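Local atomic coordinates of D-xylonate dehydratase (Caulobacter crescentus, PDB entry 5OYN), a protein that catalyses the dehydration of D-xylonate to 2-dehydro-3-deoxy-D-arabinonate in D-xylose degradation, and also dehydrates D-gluconate, using a [2Fe-2S] cluster and magnesium. Residues 18-23 and 127-132; 118-123 and 149-154. One frame throughout, in Å; residues are numbered along the deposited sequence.

Contact 1 of 2, residues 18-23 and 127-132; sequences FRSRDW and PIDAVV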
ATOM      1  N   PHE A  18      -1.080 -25.507  18.579  1.00 71.79           N
ATOM      2  CA  PHE A  18      -2.180 -24.957  17.814  1.00 67.17           C
ATOM      3  C   PHE A  18      -2.466 -25.827  16.590  1.00 66.56           C
ATOM      4  O   PHE A  18      -1.604 -26.562  16.108  1.00 69.91           O
ATOM      5  CB  PHE A  18      -1.842 -23.535  17.403  1.00 62.82           C
ATOM      6  CG  PHE A  18      -1.587 -22.611  18.558  1.00 61.03           C
ATOM      7  CD1 PHE A  18      -2.642 -22.057  19.262  1.00 58.54           C
ATOM      8  CD2 PHE A  18      -0.296 -22.267  18.915  1.00 62.38           C
ATOM      9  CE1 PHE A  18      -2.413 -21.187  20.315  1.00 57.35           C
ATOM     10  CE2 PHE A  18      -0.059 -21.396  19.968  1.00 64.25           C
ATOM     11  CZ  PHE A  18      -1.124 -20.861  20.675  1.00 63.26           C
ATOM     12  N   ARG A  19      -3.698 -25.748  16.083  1.00 62.48           N
ATOM     13  CA  ARG A  19      -4.033 -26.549  14.906  1.00 61.54           C
ATOM     14  C   ARG A  19      -3.135 -26.215  13.722  1.00 67.98           C
ATOM     15  O   ARG A  19      -2.950 -27.051  12.828  1.00 68.53           O
ATOM     16  CB  ARG A  19      -5.490 -26.348  14.519  1.00 57.82           C
ATOM     17  CG  ARG A  19      -5.965 -24.967  14.810  1.00 57.85           C
ATOM     18  CD  ARG A  19      -7.446 -24.868  14.627  1.00 62.45           C
ATOM     19  NE  ARG A  19      -7.829 -24.682  13.234  1.00 64.87           N
ATOM     20  CZ  ARG A  19      -8.421 -25.614  12.504  1.00 66.47           C
ATOM     21  NH1 ARG A  19      -8.671 -26.807  13.042  1.00 80.91           N
ATOM     22  NH2 ARG A  19      -8.761 -25.358  11.245  1.00 59.86           N
ATOM     23  N   SER A  20      -2.592 -24.993  13.682  1.00 69.06           N
ATOM     24  CA  SER A  20      -1.602 -24.663  12.663  1.00 67.24           C
ATOM     25  C   SER A  20      -0.493 -25.706  12.634  1.00 70.55           C
ATOM     26  O   SER A  20      -0.081 -26.151  11.557  1.00 70.36           O
ATOM     27  CB  SER A  20      -1.028 -23.265  12.908  1.00 64.95           C
ATOM     28  OG  SER A  20      -0.818 -22.997  14.285  1.00 63.79           O
ATOM     29  N   ARG A  21      -0.032 -26.144  13.813  1.00 71.52           N
ATOM     30  CA  ARG A  21       1.045 -27.125  13.888  1.00 71.26           C
ATOM     31  C   ARG A  21       0.723 -28.413  13.147  1.00 69.79           C
ATOM     32  O   ARG A  21       1.644 -29.137  12.774  1.00 71.41           O
ATOM     33  CB  ARG A  21       1.386 -27.441  15.344  1.00 71.66           C
ATOM     34  CG  ARG A  21       1.828 -26.226  16.162  1.00 77.89           C
ATOM     35  CD  ARG A  21       3.148 -25.643  15.641  1.00 85.23           C
ATOM     36  NE  ARG A  21       3.000 -24.278  15.114  1.00 90.86           N
ATOM     37  CZ  ARG A  21       3.979 -23.581  14.534  1.00 85.53           C
ATOM     38  NH1 ARG A  21       5.190 -24.116  14.414  1.00 86.52           N
ATOM     39  NH2 ARG A  21       3.759 -22.343  14.093  1.00 82.95           N
ATOM     40  N   ASP A  22      -0.550 -28.717  12.897  1.00 71.81           N
ATOM     41  CA  ASP A  22      -0.826 -29.914  12.115  1.00 73.53           C
ATOM     42  C   ASP A  22      -0.449 -29.750  10.646  1.00 76.29           C
ATOM     43  O   ASP A  22      -0.338 -30.750   9.927  1.00 73.66           O
ATOM     44  CB  ASP A  22      -2.290 -30.316  12.235  1.00 68.15           C
ATOM     45  CG  ASP A  22      -2.557 -31.687  11.626  1.00 80.13           C
ATOM     46  OD1 ASP A  22      -2.085 -32.705  12.192  1.00 75.34           O
ATOM     47  OD2 ASP A  22      -3.214 -31.741  10.561  1.00 81.87           O
ATOM     48  N   TRP A  23      -0.254 -28.516  10.179  1.00 78.33           N
ATOM     49  CA  TRP A  23       0.265 -28.279   8.839  1.00 71.62           C
ATOM     50  C   TRP A  23       1.784 -28.162   8.852  1.00 73.81           C
ATOM     51  O   TRP A  23       2.468 -28.776   8.027  1.00 77.41           O
ATOM     52  CB  TRP A  23      -0.322 -26.996   8.248  1.00 69.11           C
ATOM     53  CG  TRP A  23      -1.683 -27.076   7.635  1.00 64.37           C
ATOM     54  CD1 TRP A  23      -1.977 -27.075   6.305  1.00 65.96           C
ATOM     55  CD2 TRP A  23      -2.937 -27.086   8.323  1.00 61.43           C
ATOM     56  NE1 TRP A  23      -3.336 -27.117   6.119  1.00 64.23           N
ATOM     57  CE2 TRP A  23      -3.949 -27.125   7.343  1.00 60.61           C
ATOM     58  CE3 TRP A  23      -3.304 -27.080   9.672  1.00 68.28           C
ATOM     59  CZ2 TRP A  23      -5.304 -27.160   7.668  1.00 61.92           C
ATOM     60  CZ3 TRP A  23      -4.664 -27.114   9.995  1.00 65.53           C
ATOM     61  CH2 TRP A  23      -5.640 -27.151   8.996  1.00 61.23           C
ATOM     62  N   PRO A 127      -4.369 -23.408   7.995  1.00 57.24           N
ATOM     63  CA  PRO A 127      -3.761 -23.480   9.333  1.00 62.25           C
ATOM     64  C   PRO A 127      -3.972 -22.209  10.137  1.00 65.46           C
ATOM     65  O   PRO A 127      -3.017 -21.485  10.436  1.00 65.07           O
ATOM     66  CB  PRO A 127      -2.275 -23.715   9.034  1.00 59.43           C
ATOM     67  CG  PRO A 127      -2.073 -23.107   7.717  1.00 65.81           C
ATOM     68  CD  PRO A 127      -3.345 -23.346   6.942  1.00 61.70           C
ATOM     69  N   ILE A 128      -5.227 -21.936  10.491  1.00 64.57           N
ATOM     70  CA  ILE A 128      -5.619 -20.713  11.179  1.00 60.78           C
ATOM     71  C   ILE A 128      -5.997 -21.066  12.610  1.00 63.17           C
ATOM     72  O   ILE A 128      -6.769 -22.006  12.841  1.00 61.76           O
ATOM     73  CB  ILE A 128      -6.778 -20.018  10.446  1.00 58.28           C
ATOM     74  CG1 ILE A 128      -6.292 -19.502   9.090  1.00 61.32           C
ATOM     75  CG2 ILE A 128      -7.365 -18.885  11.288  1.00 55.21           C
ATOM     76  CD1 ILE A 128      -7.408 -19.296   8.093  1.00 62.99           C
ATOM     77  N   ASP A 129      -5.445 -20.321  13.569  1.00 56.47           N
ATOM     78  CA  ASP A 129      -5.674 -20.581  14.984  1.00 54.50           C
ATOM     79  C   ASP A 129      -6.744 -19.674  15.572  1.00 60.64           C
ATOM     80  O   ASP A 129      -7.757 -20.157  16.081  1.00 67.92           O
ATOM     81  CB  ASP A 129      -4.373 -20.420  15.759  1.00 55.41           C
ATOM     82  CG  ASP A 129      -3.367 -21.453  15.373  1.00 68.21           C
ATOM     83  OD1 ASP A 129      -3.803 -22.609  15.127  1.00 64.53           O
ATOM     84  OD2 ASP A 129      -2.156 -21.112  15.300  1.00 65.60           O
ATOM     85  N   ALA A 130      -6.516 -18.369  15.549  1.00 59.49           N
ATOM     86  CA  ALA A 130      -7.493 -17.387  15.977  1.00 55.46           C
ATOM     87  C   ALA A 130      -7.809 -16.483  14.794  1.00 61.40           C
ATOM     88  O   ALA A 130      -7.152 -16.542  13.749  1.00 61.97           O
ATOM     89  CB  ALA A 130      -6.972 -16.578  17.170  1.00 56.58           C
ATOM     90  N   VAL A 131      -8.825 -15.631  14.959  1.00 58.73           N
ATOM     91  CA  VAL A 131      -9.262 -14.748  13.887  1.00 50.32           C
ATOM     92  C   VAL A 131      -9.608 -13.366  14.435  1.00 55.25           C
ATOM     93  O   VAL A 131     -10.029 -13.207  15.585  1.00 56.43           O
ATOM     94  CB  VAL A 131     -10.450 -15.350  13.119  1.00 54.42           C
ATOM     95  CG1 VAL A 131     -11.696 -15.307  13.962  1.00 55.10           C
ATOM     96  CG2 VAL A 131     -10.652 -14.609  11.804  1.00 57.34           C
ATOM     97  N   VAL A 132      -9.379 -12.357  13.601  1.00 55.19           N
ATOM     98  CA  VAL A 132      -9.838 -11.001  13.844  1.00 50.18           C
ATOM     99  C   VAL A 132     -10.841 -10.684  12.748  1.00 53.42           C
ATOM    100  O   VAL A 132     -10.478 -10.611  11.567  1.00 56.93           O
ATOM    101  CB  VAL A 132      -8.684 -10.002  13.850  1.00 52.71           C
ATOM    102  CG1 VAL A 132      -9.228  -8.590  13.994  1.00 51.08           C
ATOM    103  CG2 VAL A 132      -7.720 -10.338  14.965  1.00 50.05           C
TER
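Residues 127-129 lead into strand 130-135 of the four-stranded parallel sheet, and residues 18-23, which run into helix 21-24, are fixed against them by one proline and one aspartate. P127 lies over one face of the W23 indole: its CD stands 3.8 Å from the centroid of the five-membered ring and 8° off the ring normal, a CH-pi contact, while its CB comes 3.5 Å from W23 CD2. The indole nitrogen serves the assembly, NE1 donating to C103 O of the second subunit. An alanine in place of W23 would remove both the face over P127 and the NE1 donor, and would probably loosen this segment as well as the subunit contact. D129, its CG anti to the carbonyl carbon (chi1 -66°), presents its carboxylate to S20. OD1 accepts S20 N at 3.0 Å and OD2 accepts S20 OG at 2.5 Å, each through the syn lone pair, so two donors of one residue hold the group from the same side. I56 N also donates to OD2, which ties the aspartate to the neighbouring strand 56-61. Alongside, R19 NE reaches I128 O at 2.9 Å, in the guanidinium plane and nearly along the C=O axis.

Contact 2 of 2, residues 118-123 and 149-154; sequences GLVETL and TTVNIP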
ATOM      1  N   GLY A 118     -18.344 -19.237   2.982  1.00 58.74           N
ATOM      2  CA  GLY A 118     -16.957 -19.119   2.579  1.00 55.16           C
ATOM      3  C   GLY A 118     -16.024 -18.840   3.734  1.00 58.09           C
ATOM      4  O   GLY A 118     -14.870 -19.277   3.720  1.00 57.93           O
ATOM      5  N   LEU A 119     -16.496 -18.129   4.758  1.00 56.33           N
ATOM      6  CA  LEU A 119     -15.596 -17.876   5.875  1.00 55.07           C
ATOM      7  C   LEU A 119     -15.308 -19.160   6.655  1.00 60.68           C
ATOM      8  O   LEU A 119     -14.149 -19.408   7.025  1.00 56.95           O
ATOM      9  CB  LEU A 119     -16.153 -16.783   6.779  1.00 50.75           C
ATOM     10  CG  LEU A 119     -15.174 -16.255   7.836  1.00 50.81           C
ATOM     11  CD1 LEU A 119     -13.772 -16.033   7.293  1.00 51.52           C
ATOM     12  CD2 LEU A 119     -15.695 -14.969   8.428  1.00 55.67           C
ATOM     13  N   VAL A 120     -16.328 -20.014   6.878  1.00 58.61           N
ATOM     14  CA  VAL A 120     -16.082 -21.257   7.620  1.00 61.45           C
ATOM     15  C   VAL A 120     -15.137 -22.169   6.838  1.00 56.61           C
ATOM     16  O   VAL A 120     -14.215 -22.758   7.415  1.00 60.21           O
ATOM     17  CB  VAL A 120     -17.394 -21.994   8.008  1.00 60.05           C
ATOM     18  CG1 VAL A 120     -18.458 -21.043   8.544  1.00 53.00           C
ATOM     19  CG2 VAL A 120     -17.950 -22.871   6.881  1.00 61.81           C
ATOM     20  N   GLU A 121     -15.324 -22.281   5.517  1.00 54.33           N
ATOM     21  CA  GLU A 121     -14.393 -23.064   4.707  1.00 61.69           C
ATOM     22  C   GLU A 121     -12.952 -22.609   4.938  1.00 62.47           C
ATOM     23  O   GLU A 121     -12.067 -23.426   5.199  1.00 63.98           O
ATOM     24  CB  GLU A 121     -14.753 -22.961   3.223  1.00 62.29           C
ATOM     25  CG  GLU A 121     -15.898 -23.869   2.736  1.00 65.18           C
ATOM     26  CD  GLU A 121     -16.021 -25.200   3.491  1.00 66.10           C
ATOM     27  OE1 GLU A 121     -16.757 -25.232   4.504  1.00 72.05           O
ATOM     28  OE2 GLU A 121     -15.419 -26.216   3.060  1.00 66.19           O
ATOM     29  N   THR A 122     -12.714 -21.294   4.871  1.00 61.96           N
ATOM     30  CA  THR A 122     -11.378 -20.738   5.079  1.00 58.07           C
ATOM     31  C   THR A 122     -10.889 -20.973   6.505  1.00 58.49           C
ATOM     32  O   THR A 122      -9.784 -21.485   6.714  1.00 57.03           O
ATOM     33  CB  THR A 122     -11.390 -19.238   4.750  1.00 58.08           C
ATOM     34  OG1 THR A 122     -11.855 -19.042   3.411  1.00 56.26           O
ATOM     35  CG2 THR A 122     -10.008 -18.615   4.912  1.00 50.62           C
ATOM     36  N   LEU A 123     -11.690 -20.585   7.507  1.00 60.24           N
ATOM     37  CA  LEU A 123     -11.248 -20.708   8.900  1.00 62.23           C
ATOM     38  C   LEU A 123     -10.935 -22.153   9.262  1.00 62.20           C
ATOM     39  O   LEU A 123      -9.979 -22.430   9.999  1.00 62.03           O
ATOM     40  CB  LEU A 123     -12.314 -20.168   9.847  1.00 61.59           C
ATOM     41  CG  LEU A 123     -12.564 -18.667   9.892  1.00 57.14           C
ATOM     42  CD1 LEU A 123     -13.531 -18.373  11.029  1.00 55.54           C
ATOM     43  CD2 LEU A 123     -11.269 -17.922  10.083  1.00 51.84           C
ATOM     44  N   THR A 149     -18.297 -18.800  14.911  1.00 56.12           N
ATOM     45  CA  THR A 149     -18.771 -19.698  15.959  1.00 60.74           C
ATOM     46  C   THR A 149     -18.960 -21.117  15.435  1.00 61.98           C
ATOM     47  O   THR A 149     -18.613 -22.078  16.130  1.00 64.97           O
ATOM     48  CB  THR A 149     -20.066 -19.191  16.608  1.00 62.68           C
ATOM     49  OG1 THR A 149     -21.182 -19.517  15.782  1.00 70.96           O
ATOM     50  CG2 THR A 149     -20.033 -17.711  16.821  1.00 58.30           C
ATOM     51  N   THR A 150     -19.497 -21.270  14.218  1.00 54.61           N
ATOM     52  CA  THR A 150     -19.592 -22.594  13.609  1.00 52.54           C
ATOM     53  C   THR A 150     -18.260 -23.319  13.681  1.00 59.73           C
ATOM     54  O   THR A 150     -18.194 -24.499  14.040  1.00 64.37           O
ATOM     55  CB  THR A 150     -20.048 -22.489  12.153  1.00 54.09           C
ATOM     56  OG1 THR A 150     -21.394 -22.001  12.094  1.00 64.15           O
ATOM     57  CG2 THR A 150     -19.990 -23.844  11.482  1.00 54.40           C
ATOM     58  N   VAL A 151     -17.178 -22.621  13.352  1.00 65.24           N
ATOM     59  CA  VAL A 151     -15.866 -23.245  13.436  1.00 62.75           C
ATOM     60  C   VAL A 151     -15.371 -23.238  14.872  1.00 67.05           C
ATOM     61  O   VAL A 151     -14.772 -24.214  15.341  1.00 73.04           O
ATOM     62  CB  VAL A 151     -14.895 -22.546  12.475  1.00 59.84           C
ATOM     63  CG1 VAL A 151     -13.459 -23.010  12.715  1.00 59.91           C
ATOM     64  CG2 VAL A 151     -15.328 -22.819  11.046  1.00 60.42           C
ATOM     65  N   ASN A 152     -15.636 -22.155  15.597  1.00 60.79           N
ATOM     66  CA  ASN A 152     -15.326 -22.051  17.022  1.00 65.95           C
ATOM     67  C   ASN A 152     -13.821 -22.140  17.268  1.00 63.52           C
ATOM     68  O   ASN A 152     -13.325 -23.050  17.931  1.00 66.36           O
ATOM     69  CB  ASN A 152     -16.079 -23.109  17.841  1.00 64.69           C
ATOM     70  CG  ASN A 152     -16.170 -22.749  19.314  1.00 69.18           C
ATOM     71  OD1 ASN A 152     -16.356 -21.585  19.670  1.00 69.30           O
ATOM     72  ND2 ASN A 152     -16.050 -23.749  20.178  1.00 69.89           N
ATOM     73  N   ILE A 153     -13.101 -21.173  16.706  1.00 63.91           N
ATOM     74  CA  ILE A 153     -11.730 -20.885  17.132  1.00 61.24           C
ATOM     75  C   ILE A 153     -11.769 -19.504  17.773  1.00 57.08           C
ATOM     76  O   ILE A 153     -12.689 -18.728  17.474  1.00 56.92           O
ATOM     77  CB  ILE A 153     -10.737 -20.947  15.959  1.00 57.65           C
ATOM     78  CG1 ILE A 153     -11.245 -20.136  14.769  1.00 65.78           C
ATOM     79  CG2 ILE A 153     -10.486 -22.372  15.531  1.00 55.73           C
ATOM     80  CD1 ILE A 153     -10.125 -19.716  13.810  1.00 57.95           C
ATOM     81  N   PRO A 154     -10.833 -19.153  18.656  1.00 53.87           N
ATOM     82  CA  PRO A 154     -10.913 -17.843  19.323  1.00 54.82           C
ATOM     83  C   PRO A 154     -10.999 -16.704  18.312  1.00 57.64           C
ATOM     84  O   PRO A 154     -10.231 -16.640  17.349  1.00 53.72           O
ATOM     85  CB  PRO A 154      -9.625 -17.780  20.150  1.00 59.39           C
ATOM     86  CG  PRO A 154      -9.154 -19.194  20.266  1.00 56.85           C
ATOM     87  CD  PRO A 154      -9.642 -19.918  19.062  1.00 52.52           C
TER
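The last turn of helix 141-151 and the residues after it meet one side of helix 109-125, V151 CA lying 6.2 Å from V120 CA. T150 comes first: its CB is 4.2 Å from V120 CG1, while its hydroxyl hydrogen-bonds the OH of Y116, one helical turn before V120. V151 follows and carries the centre of the contact. With CG1 anti to the backbone N (chi1 170°), its two methyls face helix 109-125 together; CG2 sits 3.8 Å from V120 CB, and CG1 is 4.2 Å from L123 CB. The isopropyl group thus bridges two residues one turn apart on the opposing helix. At N152 the helix ends, since phi turns positive (63°), and the side chain leaves in the other direction, where OD1 accepts from L265 N and ND2 bonds D590 OD1. That turn brings I153 back toward helix 109-125, and its CD1 meets CD2 of L123, methyl to methyl, at 4.3 Å. In L123 the branch anti to CA is CD1 (chi2 -173°), so it is the other one that makes this contact. The packing continues past the pair: L123 also touches F94 of strand 90-95, and V120 rests on P564 of the second subunit. Helix 109-125 joins strand 90-95 to strand 130-135, and helix 141-151 joins strand 130-135 to strand 155-159, so this is the helix-helix packing of two successive beta-alpha-beta crossovers on one face of a parallel sheet.

In the fold
Both contacts are buried, their centres about 11 Å apart, and strand 130-135 joins them: it follows helix 109-125 of contact 2 and precedes helix 141-151. A probable hydrogen bond from V131 N to P154 O, 3.0 Å, links the two, where strands 130-135 and 155-159 run side by side. A weak one from R19 NH2 to L123 O adds a second tie. Their chemistry differs with position. Contact 1, at the entry to a strand, its centre about 29 Å from the centre of the chain, combines three directed hydrogen bonds with a proline on an indole face; contact 2, about 20 Å from that centre, is aliphatic packing of helix 141-151 and I153 on helix 109-125. Each also touches the second subunit.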